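Local coordinates for exopolysaccharide biosynthesis protein (Pantoea stewartii subsp. stewartii DC283, PDB 6TGF) that modifies the glycan of the bacterial biofilm, probably as a hydrolase that cuts exopolysaccharide, and has a trimeric, phage tailspike-like parallel beta-helix fold, at residues Glu514-Ala519 / Asp650-Thr654; His477-Arg483 / Glu507-Val513; Leu464-Cys469 / Thr485-Ser491; Ser558-Phe564 / Arg590-Gln596. All coordinates share one frame. Numbering follows the deposited sequence.

In the fold
Contacts 2 and 3 join successive rungs of the parallel beta-helix: both use strand 479-488, contact 2 toward strand 511-514 and contact 3 toward strand 458-467. Contact 2 is buried, with both other subunits against it, whereas contact 3 ends in a turn exposed to solvent. Contact 1 continues the chain of contact 2, and the two touch where Ala519 O meets Arg512 N at 2.8 Å; it is partly buried and relies on aromatic rings and waters instead of direct backbone bonds. Contact 4, an antiparallel pair, is nested in the chain between the segments of contact 1, their centres about 22 Å apart. It is buried, apolar on one face and largely polar, with salt bridges, on the other.

Contact 1: Glu514-Ala519 / Asp650-Thr654; sequences ESYGVA and DRFVT
Residues 514-517 form a tight reversal, Glu514 N donating to Gly517 O (2.9 Å), and the chain leaves as an extended strand through Ala519. Opposite, 651-653 take helical phi/psi. The backbones come nearest at Tyr516 and Arg651, CA to CA 6.7 Å. The Phe652 ring (chi1 m) lies between Tyr516 and Ala519: the edge of Tyr516 (chi1 p) meets one face in a T-shaped pair, centroids 5.0 Å apart and planes at 70°, while Ala519 CB covers the opposite face, 4.2 Å from the centroid. Arg651 CG lies 3.7 Å from the centroid of the Tyr516 ring, a CH-pi contact; its guanidinium leads away to Glu507 of the second subunit. Water 1 links Tyr516 O (2.9 Å) to Arg651 N (3.0 Å), water 2 Val518 O to Asp650 OD2 (both 2.8 Å). A distant loop thus packs on the beta-hairpin of strands 511-514 and 517-520 at the trimer interface, where 517-519 pairs in parallel with a strand of the second subunit.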
# COMPACT_ATOMS: atom_id res chain seq x y z
N GLU B 514 12.58 7.56 -14.92
CA GLU B 514 13.75 7.03 -14.18
C GLU B 514 14.51 8.19 -13.53
O GLU B 514 14.32 9.34 -13.97
CB GLU B 514 14.67 6.22 -15.11
CG GLU B 514 14.05 4.93 -15.59
CD GLU B 514 13.92 3.84 -14.53
OE1 GLU B 514 14.56 3.97 -13.46
OE2 GLU B 514 13.19 2.86 -14.78
N SER B 515 15.33 7.89 -12.52
CA SER B 515 16.23 8.84 -11.82
C SER B 515 17.19 9.49 -12.82
O SER B 515 17.48 10.69 -12.67
CB SER B 515 16.97 8.13 -10.71
OG SER B 515 17.68 7.01 -11.22
N TYR B 516 17.65 8.72 -13.82
CA TYR B 516 18.71 9.10 -14.78
C TYR B 516 18.12 9.74 -16.04
O TYR B 516 18.91 10.28 -16.84
CB TYR B 516 19.57 7.88 -15.15
CG TYR B 516 18.81 6.64 -15.55
CD1 TYR B 516 18.19 6.54 -16.78
CD2 TYR B 516 18.73 5.56 -14.69
CE1 TYR B 516 17.50 5.40 -17.15
CE2 TYR B 516 18.04 4.41 -15.05
CZ TYR B 516 17.42 4.33 -16.28
OH TYR B 516 16.74 3.20 -16.63
N GLY B 517 16.80 9.68 -16.24
CA GLY B 517 16.13 10.33 -17.38
C GLY B 517 14.67 9.96 -17.52
O GLY B 517 14.20 9.06 -16.79
N VAL B 518 13.97 10.63 -18.44
CA VAL B 518 12.53 10.41 -18.76
C VAL B 518 12.42 10.05 -20.25
O VAL B 518 13.10 10.72 -21.06
CB VAL B 518 11.68 11.65 -18.41
CG1 VAL B 518 10.23 11.49 -18.82
CG2 VAL B 518 11.78 11.99 -16.92
N ALA B 519 11.62 9.04 -20.58
CA ALA B 519 11.34 8.59 -21.96
C ALA B 519 9.82 8.56 -22.18
O ALA B 519 9.15 7.73 -21.55
CB ALA B 519 11.96 7.24 -22.20
N ASP B 650 21.93 7.94 -24.27
CA ASP B 650 21.61 8.19 -22.84
C ASP B 650 21.60 6.84 -22.09
O ASP B 650 21.93 5.82 -22.72
CB ASP B 650 20.30 8.97 -22.69
CG ASP B 650 19.04 8.20 -23.07
OD1 ASP B 650 19.18 7.09 -23.62
OD2 ASP B 650 17.94 8.72 -22.82
N ARG B 651 21.25 6.86 -20.80
CA ARG B 651 21.38 5.70 -19.87
C ARG B 651 20.38 4.60 -20.24
O ARG B 651 20.65 3.43 -19.91
CB ARG B 651 21.20 6.16 -18.42
CG ARG B 651 21.44 5.07 -17.38
CD ARG B 651 22.84 4.47 -17.46
NE ARG B 651 23.00 3.34 -16.56
CZ ARG B 651 22.75 2.07 -16.87
NH1 ARG B 651 22.31 1.74 -18.07
NH2 ARG B 651 22.94 1.13 -15.96
N PHE B 652 19.26 4.95 -20.90
CA PHE B 652 18.24 3.99 -21.39
C PHE B 652 18.85 3.07 -22.46
O PHE B 652 18.37 1.93 -22.60
CB PHE B 652 17.03 4.73 -21.97
CG PHE B 652 16.08 5.30 -20.94
CD1 PHE B 652 15.21 4.47 -20.25
CD2 PHE B 652 16.05 6.66 -20.68
CE1 PHE B 652 14.34 5.00 -19.30
CE2 PHE B 652 15.18 7.18 -19.74
CZ PHE B 652 14.32 6.35 -19.05
N VAL B 653 19.88 3.54 -23.17
CA VAL B 653 20.46 2.89 -24.38
C VAL B 653 21.72 2.09 -24.00
O VAL B 653 21.88 0.97 -24.53
CB VAL B 653 20.77 3.94 -25.47
CG1 VAL B 653 21.50 3.34 -26.66
CG2 VAL B 653 19.50 4.65 -25.92
N THR B 654 22.58 2.63 -23.12
CA THR B 654 23.89 2.03 -22.77
C THR B 654 24.28 2.41 -21.33
O THR B 654 23.86 3.49 -20.87
CB THR B 654 24.97 2.46 -23.78
OG1 THR B 654 26.18 1.77 -23.46
CG2 THR B 654 25.22 3.95 -23.79
O HOH W 1 19.79 8.99 -19.26
O HOH W 2 15.64 10.05 -21.91

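Contact 2: His477-Arg483 / Glu507-Val513; sequences HSRLNTR and EMGSTRV
Arg479, Met508 and Val513 bury the most surface, at the two ends of a parallel strand pair. Strands 479-483 and 511-513 run 4.9 Å apart at 5°, with Asn481 level with Thr511 and Thr482 with Arg512. Arg479 (chi1 m, chi2 t) lays CD 3.1 Å from Glu507 O, and water 3 joins its NH1 (3.2 Å) to Glu507 O (2.8 Å) and OE2 (3.1 Å); Glu507 also salt-bridges Arg651 of the third subunit. Met508 (chi1 and chi2 m) sets SD 3.7 Å from His477 CB, at the edge of the imidazole. Leu480 N donates to Ser510 OG (2.9 Å), whose hydroxyl also hydrogen-bonds Asn495, Thr511 N to Leu480 O (2.9 Å) and Thr482 N to Thr511 O (3.1 Å). Val513 N closes the series on Thr482 O (3.0 Å); its side chain lies with Arg483, CB to CG 4.1 Å, and packs on Val513 of the third subunit. Such stacking of successive coils is the hallmark of the tailspike-like parallel beta-helix.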
# COMPACT_ATOMS: atom_id res chain seq x y z
N HIS B 477 2.50 -3.70 -27.45
CA HIS B 477 1.37 -2.73 -27.53
C HIS B 477 0.87 -2.36 -26.13
O HIS B 477 -0.26 -1.84 -26.04
CB HIS B 477 0.22 -3.30 -28.38
CG HIS B 477 0.61 -3.68 -29.77
ND1 HIS B 477 0.91 -2.74 -30.74
CD2 HIS B 477 0.73 -4.89 -30.36
CE1 HIS B 477 1.21 -3.36 -31.86
NE2 HIS B 477 1.11 -4.68 -31.66
N SER B 478 1.66 -2.61 -25.08
CA SER B 478 1.25 -2.43 -23.67
C SER B 478 1.51 -0.98 -23.24
O SER B 478 2.62 -0.48 -23.47
CB SER B 478 1.95 -3.41 -22.76
OG SER B 478 1.23 -3.56 -21.55
N ARG B 479 0.50 -0.34 -22.64
CA ARG B 479 0.54 1.08 -22.20
C ARG B 479 1.16 1.15 -20.80
O ARG B 479 0.41 1.06 -19.81
CB ARG B 479 -0.87 1.67 -22.23
CG ARG B 479 -1.56 1.58 -23.58
CD ARG B 479 -3.02 1.99 -23.51
NE ARG B 479 -3.87 0.99 -22.90
CZ ARG B 479 -5.13 1.19 -22.50
NH1 ARG B 479 -5.70 2.37 -22.65
NH2 ARG B 479 -5.81 0.20 -21.96
N LEU B 480 2.49 1.29 -20.73
CA LEU B 480 3.27 1.22 -19.46
C LEU B 480 3.48 2.63 -18.89
O LEU B 480 3.63 3.58 -19.69
CB LEU B 480 4.61 0.53 -19.72
CG LEU B 480 4.53 -0.83 -20.41
CD1 LEU B 480 5.90 -1.51 -20.42
CD2 LEU B 480 3.50 -1.73 -19.75
N ASN B 481 3.47 2.74 -17.56
CA ASN B 481 3.72 3.99 -16.79
C ASN B 481 4.62 3.61 -15.60
O ASN B 481 4.07 3.23 -14.55
CB ASN B 481 2.40 4.65 -16.38
CG ASN B 481 2.54 6.10 -15.97
OD1 ASN B 481 3.62 6.54 -15.59
ND2 ASN B 481 1.45 6.84 -16.05
N THR B 482 5.94 3.69 -15.77
CA THR B 482 6.93 2.95 -14.93
C THR B 482 7.85 3.91 -14.17
O THR B 482 8.11 5.02 -14.68
CB THR B 482 7.74 1.97 -15.79
OG1 THR B 482 8.77 2.69 -16.47
CG2 THR B 482 6.89 1.22 -16.80
N ARG B 483 8.32 3.47 -13.00
CA ARG B 483 9.40 4.12 -12.21
C ARG B 483 10.34 3.06 -11.63
O ARG B 483 9.83 2.02 -11.16
CB ARG B 483 8.82 4.96 -11.07
CG ARG B 483 8.02 6.18 -11.52
CD ARG B 483 7.66 7.07 -10.35
NE ARG B 483 6.86 6.37 -9.36
CZ ARG B 483 6.58 6.82 -8.14
NH1 ARG B 483 7.04 7.99 -7.74
NH2 ARG B 483 5.84 6.09 -7.33
N GLU B 507 -4.42 4.86 -28.80
CA GLU B 507 -4.31 4.51 -27.36
C GLU B 507 -2.86 4.13 -27.01
O GLU B 507 -2.56 4.05 -25.81
CB GLU B 507 -5.26 3.37 -27.00
CG GLU B 507 -6.72 3.67 -27.29
CD GLU B 507 -7.32 4.85 -26.54
OE1 GLU B 507 -8.50 5.16 -26.78
OE2 GLU B 507 -6.61 5.47 -25.72
N MET B 508 -2.01 3.92 -28.02
CA MET B 508 -0.65 3.34 -27.84
C MET B 508 0.31 4.37 -27.23
O MET B 508 0.03 5.58 -27.34
CB MET B 508 -0.08 2.85 -29.18
CG MET B 508 -0.85 1.69 -29.77
SD MET B 508 -0.83 0.23 -28.69
CE MET B 508 -2.40 0.40 -27.84
N GLY B 509 1.38 3.87 -26.61
CA GLY B 509 2.45 4.67 -25.99
C GLY B 509 2.75 4.21 -24.57
O GLY B 509 1.83 3.71 -23.91
N SER B 510 4.01 4.35 -24.14
CA SER B 510 4.48 4.13 -22.75
C SER B 510 5.29 5.35 -22.30
O SER B 510 5.91 6.00 -23.16
CB SER B 510 5.29 2.87 -22.64
OG SER B 510 4.48 1.72 -22.81
N THR B 511 5.28 5.64 -21.00
CA THR B 511 6.13 6.66 -20.34
C THR B 511 6.98 5.97 -19.27
O THR B 511 6.40 5.27 -18.42
CB THR B 511 5.30 7.82 -19.78
OG1 THR B 511 4.70 8.49 -20.90
CG2 THR B 511 6.11 8.81 -18.98
N ARG B 512 8.30 6.14 -19.34
CA ARG B 512 9.28 5.58 -18.37
C ARG B 512 9.95 6.75 -17.65
O ARG B 512 10.73 7.47 -18.30
CB ARG B 512 10.28 4.68 -19.10
CG ARG B 512 9.66 3.46 -19.75
CD ARG B 512 10.69 2.61 -20.48
NE ARG B 512 11.26 3.29 -21.64
CZ ARG B 512 12.35 2.90 -22.30
NH1 ARG B 512 13.03 1.82 -21.92
NH2 ARG B 512 12.77 3.60 -23.34
N VAL B 513 9.62 6.94 -16.37
CA VAL B 513 10.24 7.96 -15.48
C VAL B 513 11.31 7.27 -14.64
O VAL B 513 10.94 6.46 -13.77
CB VAL B 513 9.18 8.66 -14.60
CG1 VAL B 513 9.80 9.68 -13.67
CG2 VAL B 513 8.09 9.31 -15.45
O HOH W 3 -4.25 5.01 -23.83
O HOH W 4 10.82 3.93 -15.35

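Contact 3: Leu464-Cys469 / Thr485-Ser491; sequences LSLEDC and TNLQSGS. With EDO (1,2-ethanediol), chain C; EDO (1,2-ethanediol), chain D.
A serine hydroxyl takes over where the parallel pairing ends: Ser491 OG (chi1 m) accepts Cys469 N at 2.8 Å and donates to Gln488 O at 2.9 Å. It sits at the end of a type I' turn, Gln488 to Ser491, closed by Ser491 N to Gln488 O (3.2 Å), with positive phi at Ser489 and Gly490. Asp468, also at positive phi, bends its own chain alongside, and its N reaches the same Gln488 O at 3.2 Å. Before the turn, strands 464-467 and 486-488 run parallel, 4.8 Å apart at 3°, pairing Ser465 with Asn486, Leu466 with Leu487 and Glu467 with Gln488. Asn486 N donates to Leu464 O (2.9 Å), Leu466 N to Asn486 O (3.0 Å) and Gln488 N to Leu466 O (3.0 Å). On one face Leu466 CD1 meets Leu487 CD2 at 3.8 Å, both chi1 m and chi2 t; the other carries Ser465, Asn486, Glu467 and Gln488. There Asn486 ND2 donates to O1 of an ethanediol (chain D), probably from the crystallisation liquor (3.1 Å). These adjacent rungs of the beta-helix continue into strand 443-446 beyond 464-467, while Leu466 packs against Pro451, Leu473 and Ile493 of neighbouring strands.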
# COMPACT_ATOMS: atom_id res chain seq x y z
N LEU B 464 9.78 -2.76 -10.18
CA LEU B 464 9.89 -4.12 -10.77
C LEU B 464 11.37 -4.40 -11.02
O LEU B 464 12.05 -3.52 -11.59
CB LEU B 464 9.07 -4.21 -12.06
CG LEU B 464 9.04 -5.58 -12.73
CD1 LEU B 464 8.36 -6.62 -11.84
CD2 LEU B 464 8.34 -5.52 -14.08
N SER B 465 11.85 -5.57 -10.58
CA SER B 465 13.23 -6.05 -10.79
C SER B 465 13.19 -7.37 -11.57
O SER B 465 12.59 -8.33 -11.08
CB SER B 465 13.96 -6.22 -9.48
OG SER B 465 14.10 -4.97 -8.83
N LEU B 466 13.79 -7.38 -12.77
CA LEU B 466 14.08 -8.61 -13.56
C LEU B 466 15.60 -8.81 -13.56
O LEU B 466 16.31 -7.91 -14.04
CB LEU B 466 13.54 -8.44 -14.98
CG LEU B 466 12.06 -8.07 -15.08
CD1 LEU B 466 11.70 -7.67 -16.50
CD2 LEU B 466 11.17 -9.22 -14.62
N GLU B 467 16.08 -9.93 -13.01
CA GLU B 467 17.53 -10.26 -12.89
C GLU B 467 17.77 -11.67 -13.44
O GLU B 467 17.13 -12.61 -12.96
CB GLU B 467 17.99 -10.16 -11.43
CG GLU B 467 17.92 -8.75 -10.87
CD GLU B 467 18.77 -8.52 -9.62
OE1 GLU B 467 18.96 -7.34 -9.25
OE2 GLU B 467 19.23 -9.52 -9.02
N ASP B 468 18.67 -11.78 -14.43
CA ASP B 468 19.15 -13.07 -15.00
C ASP B 468 17.97 -13.87 -15.56
O ASP B 468 17.98 -15.11 -15.41
CB ASP B 468 19.95 -13.86 -13.96
CG ASP B 468 20.66 -15.08 -14.53
OD1 ASP B 468 21.34 -14.93 -15.57
OD2 ASP B 468 20.52 -16.16 -13.94
N CYS B 469 17.01 -13.20 -16.20
CA CYS B 469 15.83 -13.83 -16.85
C CYS B 469 16.16 -14.08 -18.33
O CYS B 469 16.50 -13.11 -19.03
CB CYS B 469 14.59 -12.96 -16.70
SG CYS B 469 13.94 -12.97 -15.00
N THR B 485 12.59 0.80 -12.70
CA THR B 485 12.70 -0.57 -13.28
C THR B 485 14.17 -1.00 -13.21
O THR B 485 15.02 -0.27 -13.76
CB THR B 485 12.16 -0.63 -14.71
OG1 THR B 485 10.83 -0.11 -14.71
CG2 THR B 485 12.15 -2.03 -15.28
N ASN B 486 14.44 -2.12 -12.54
CA ASN B 486 15.81 -2.65 -12.29
C ASN B 486 16.01 -3.90 -13.16
O ASN B 486 15.48 -4.96 -12.79
CB ASN B 486 16.02 -2.96 -10.81
CG ASN B 486 17.36 -3.60 -10.52
OD1 ASN B 486 17.46 -4.51 -9.71
ND2 ASN B 486 18.41 -3.14 -11.19
N LEU B 487 16.76 -3.77 -14.26
CA LEU B 487 17.11 -4.87 -15.19
C LEU B 487 18.60 -5.20 -15.04
O LEU B 487 19.43 -4.31 -15.31
CB LEU B 487 16.77 -4.44 -16.62
CG LEU B 487 15.38 -3.83 -16.82
CD1 LEU B 487 15.21 -3.34 -18.25
CD2 LEU B 487 14.28 -4.82 -16.46
N GLN B 488 18.91 -6.43 -14.62
CA GLN B 488 20.30 -6.95 -14.46
C GLN B 488 20.46 -8.23 -15.29
O GLN B 488 19.44 -8.88 -15.58
CB GLN B 488 20.62 -7.24 -12.99
CG GLN B 488 20.28 -6.09 -12.04
CD GLN B 488 21.35 -5.04 -11.98
OE1 GLN B 488 21.22 -3.96 -12.55
NE2 GLN B 488 22.44 -5.35 -11.29
N SER B 489 21.71 -8.55 -15.65
CA SER B 489 22.13 -9.84 -16.25
C SER B 489 21.33 -10.15 -17.52
O SER B 489 20.90 -11.31 -17.69
CB SER B 489 22.01 -10.96 -15.24
OG SER B 489 22.41 -10.53 -13.95
N GLY B 490 21.13 -9.15 -18.38
CA GLY B 490 20.54 -9.31 -19.73
C GLY B 490 19.02 -9.47 -19.71
O GLY B 490 18.46 -9.77 -20.78
N SER B 491 18.38 -9.27 -18.55
CA SER B 491 16.90 -9.20 -18.42
C SER B 491 16.42 -7.89 -19.06
O SER B 491 17.16 -6.89 -18.97
CB SER B 491 16.48 -9.28 -16.98
OG SER B 491 17.05 -10.41 -16.34
C1 EDO C . 21.18 -4.85 -18.33
O1 EDO C . 20.17 -5.71 -18.81
C2 EDO C . 22.39 -5.57 -17.86
O2 EDO C . 22.96 -6.42 -18.84
C1 EDO D . 18.51 0.81 -13.21
O1 EDO D . 18.57 -0.16 -12.18
C2 EDO D . 19.21 0.40 -14.45
O2 EDO D . 18.69 -0.79 -15.02
O HOH W 5 9.52 -0.69 -12.12
O HOH W 6 19.21 -12.68 -19.30
O HOH W 7 16.24 -11.73 -21.34

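Contact 4: Ser558-Phe564 / Arg590-Gln596; sequences SWEIEVF and RAVIHVQ
Ile561 and Ile593 lie at the apolar centre, CB to CB 4.2 Å, both with chi1 m and chi2 t. On the same face Val563 (chi1 t) meets Ala591 (CB to CB 4.1 Å), while Trp559 (chi1 m) pairs with Val595, CB to CB 4.2 Å. These three are the hydrogen-bonded pairs of two antiparallel strands, axes 4.5 Å apart at 163°. Each is bonded both ways: Trp559 N to Val595 O 2.6 Å and Val595 N to Trp559 O 2.8 Å; Ile561 N to Ile593 O 2.7 Å and Ile593 N to Ile561 O 2.9 Å; Val563 N to Ala591 O 2.7 Å and Ala591 N to Val563 O 3.0 Å. The non-hydrogen-bonded pairs alternate with them and send mostly polar side chains, but also Val592 and Phe564, to the other face. There the extended Glu562 (chi1 and chi2 t) binds Arg590 (chi1 p) in a salt bridge, OE1 to NE 2.9 Å and to NH2 2.8 Å, and His594 NE2 makes a weak bond to Glu560 OE1 (3.0 Å). Glu560 bridges to Arg590 of the third subunit, and Arg590 to Glu560 of the second. This is a central antiparallel pair of a beta-sandwich-like domain after the beta-helix: strand 637-646 flanks 558-564, strand 602-610 flanks 589-597, and Ile593 and Val595 pack on strand 626-633 of the facing five-stranded sheet.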
# COMPACT_ATOMS: atom_id res chain seq x y z
N SER B 558 27.17 14.74 -31.34
CA SER B 558 26.96 16.21 -31.43
C SER B 558 26.27 16.73 -30.17
O SER B 558 25.29 16.09 -29.72
CB SER B 558 26.19 16.59 -32.67
OG SER B 558 27.03 16.59 -33.81
N TRP B 559 26.77 17.84 -29.62
CA TRP B 559 26.14 18.64 -28.53
C TRP B 559 25.84 20.05 -29.05
O TRP B 559 26.68 20.59 -29.80
CB TRP B 559 27.06 18.71 -27.30
CG TRP B 559 27.38 17.40 -26.66
CD1 TRP B 559 28.39 16.55 -26.99
CD2 TRP B 559 26.69 16.79 -25.55
NE1 TRP B 559 28.38 15.45 -26.17
CE2 TRP B 559 27.35 15.57 -25.28
CE3 TRP B 559 25.59 17.15 -24.77
CZ2 TRP B 559 26.94 14.71 -24.26
CZ3 TRP B 559 25.18 16.30 -23.76
CH2 TRP B 559 25.85 15.10 -23.52
N GLU B 560 24.70 20.62 -28.66
CA GLU B 560 24.37 22.06 -28.85
C GLU B 560 23.96 22.64 -27.49
O GLU B 560 22.86 22.31 -27.02
CB GLU B 560 23.27 22.25 -29.89
CG GLU B 560 22.95 23.71 -30.17
CD GLU B 560 21.85 23.94 -31.18
OE1 GLU B 560 22.17 24.28 -32.33
OE2 GLU B 560 20.67 23.79 -30.81
N ILE B 561 24.83 23.46 -26.89
CA ILE B 561 24.56 24.21 -25.63
C ILE B 561 23.97 25.58 -26.00
O ILE B 561 24.73 26.43 -26.52
CB ILE B 561 25.84 24.36 -24.78
CG1 ILE B 561 26.37 23.00 -24.32
CG2 ILE B 561 25.60 25.29 -23.60
CD1 ILE B 561 27.82 23.03 -23.89
N GLU B 562 22.67 25.76 -25.75
CA GLU B 562 21.96 27.06 -25.92
C GLU B 562 22.11 27.86 -24.62
O GLU B 562 21.56 27.41 -23.59
CB GLU B 562 20.49 26.82 -26.25
CG GLU B 562 19.67 28.10 -26.35
CD GLU B 562 18.18 27.88 -26.56
OE1 GLU B 562 17.44 28.88 -26.57
OE2 GLU B 562 17.77 26.72 -26.69
N VAL B 563 22.83 28.98 -24.67
CA VAL B 563 22.87 30.00 -23.58
C VAL B 563 21.72 30.98 -23.83
O VAL B 563 21.94 31.98 -24.55
CB VAL B 563 24.23 30.71 -23.50
CG1 VAL B 563 24.28 31.73 -22.37
CG2 VAL B 563 25.38 29.72 -23.36
N PHE B 564 20.54 30.68 -23.28
CA PHE B 564 19.31 31.50 -23.43
C PHE B 564 19.37 32.68 -22.45
O PHE B 564 19.82 32.48 -21.31
CB PHE B 564 18.06 30.65 -23.19
CG PHE B 564 16.77 31.42 -23.28
CD1 PHE B 564 16.30 31.88 -24.51
CD2 PHE B 564 16.03 31.71 -22.14
CE1 PHE B 564 15.12 32.60 -24.59
CE2 PHE B 564 14.85 32.43 -22.23
CZ PHE B 564 14.40 32.88 -23.46
N ARG B 590 20.55 35.23 -27.39
CA ARG B 590 21.09 33.92 -26.96
C ARG B 590 22.45 33.68 -27.64
O ARG B 590 22.73 34.36 -28.65
CB ARG B 590 20.13 32.78 -27.34
CG ARG B 590 19.70 32.80 -28.80
CD ARG B 590 19.20 31.46 -29.29
NE ARG B 590 18.06 30.96 -28.53
CZ ARG B 590 16.80 31.36 -28.66
NH1 ARG B 590 16.48 32.30 -29.54
NH2 ARG B 590 15.86 30.82 -27.90
N ALA B 591 23.24 32.75 -27.10
CA ALA B 591 24.46 32.19 -27.73
C ALA B 591 24.25 30.68 -27.93
O ALA B 591 23.82 30.02 -26.97
CB ALA B 591 25.67 32.48 -26.88
N VAL B 592 24.53 30.18 -29.13
CA VAL B 592 24.35 28.75 -29.52
C VAL B 592 25.74 28.14 -29.74
O VAL B 592 26.39 28.50 -30.74
CB VAL B 592 23.46 28.62 -30.76
CG1 VAL B 592 23.25 27.17 -31.17
CG2 VAL B 592 22.11 29.31 -30.56
N ILE B 593 26.17 27.25 -28.84
CA ILE B 593 27.51 26.59 -28.84
C ILE B 593 27.36 25.16 -29.38
O ILE B 593 26.63 24.38 -28.74
CB ILE B 593 28.13 26.61 -27.43
CG1 ILE B 593 28.28 28.04 -26.90
CG2 ILE B 593 29.46 25.86 -27.41
CD1 ILE B 593 28.45 28.12 -25.40
N HIS B 594 28.04 24.85 -30.48
CA HIS B 594 28.10 23.50 -31.10
C HIS B 594 29.40 22.81 -30.67
O HIS B 594 30.46 23.46 -30.71
CB HIS B 594 27.97 23.59 -32.62
CG HIS B 594 26.77 24.35 -33.07
ND1 HIS B 594 26.85 25.68 -33.46
CD2 HIS B 594 25.48 24.00 -33.18
CE1 HIS B 594 25.65 26.10 -33.81
NE2 HIS B 594 24.79 25.08 -33.64
N VAL B 595 29.30 21.54 -30.25
CA VAL B 595 30.45 20.66 -29.90
C VAL B 595 30.17 19.27 -30.48
O VAL B 595 29.10 18.72 -30.18
CB VAL B 595 30.67 20.60 -28.37
CG1 VAL B 595 31.83 19.67 -28.00
CG2 VAL B 595 30.89 21.98 -27.77
N GLN B 596 31.09 18.75 -31.30
CA GLN B 596 31.04 17.37 -31.84
C GLN B 596 32.35 16.65 -31.51
O GLN B 596 33.42 17.24 -31.75
CB GLN B 596 30.81 17.37 -33.35
CG GLN B 596 30.46 15.99 -33.91
CD GLN B 596 30.57 15.91 -35.41
OE1 GLN B 596 31.41 16.55 -36.04
NE2 GLN B 596 29.71 15.09 -36.01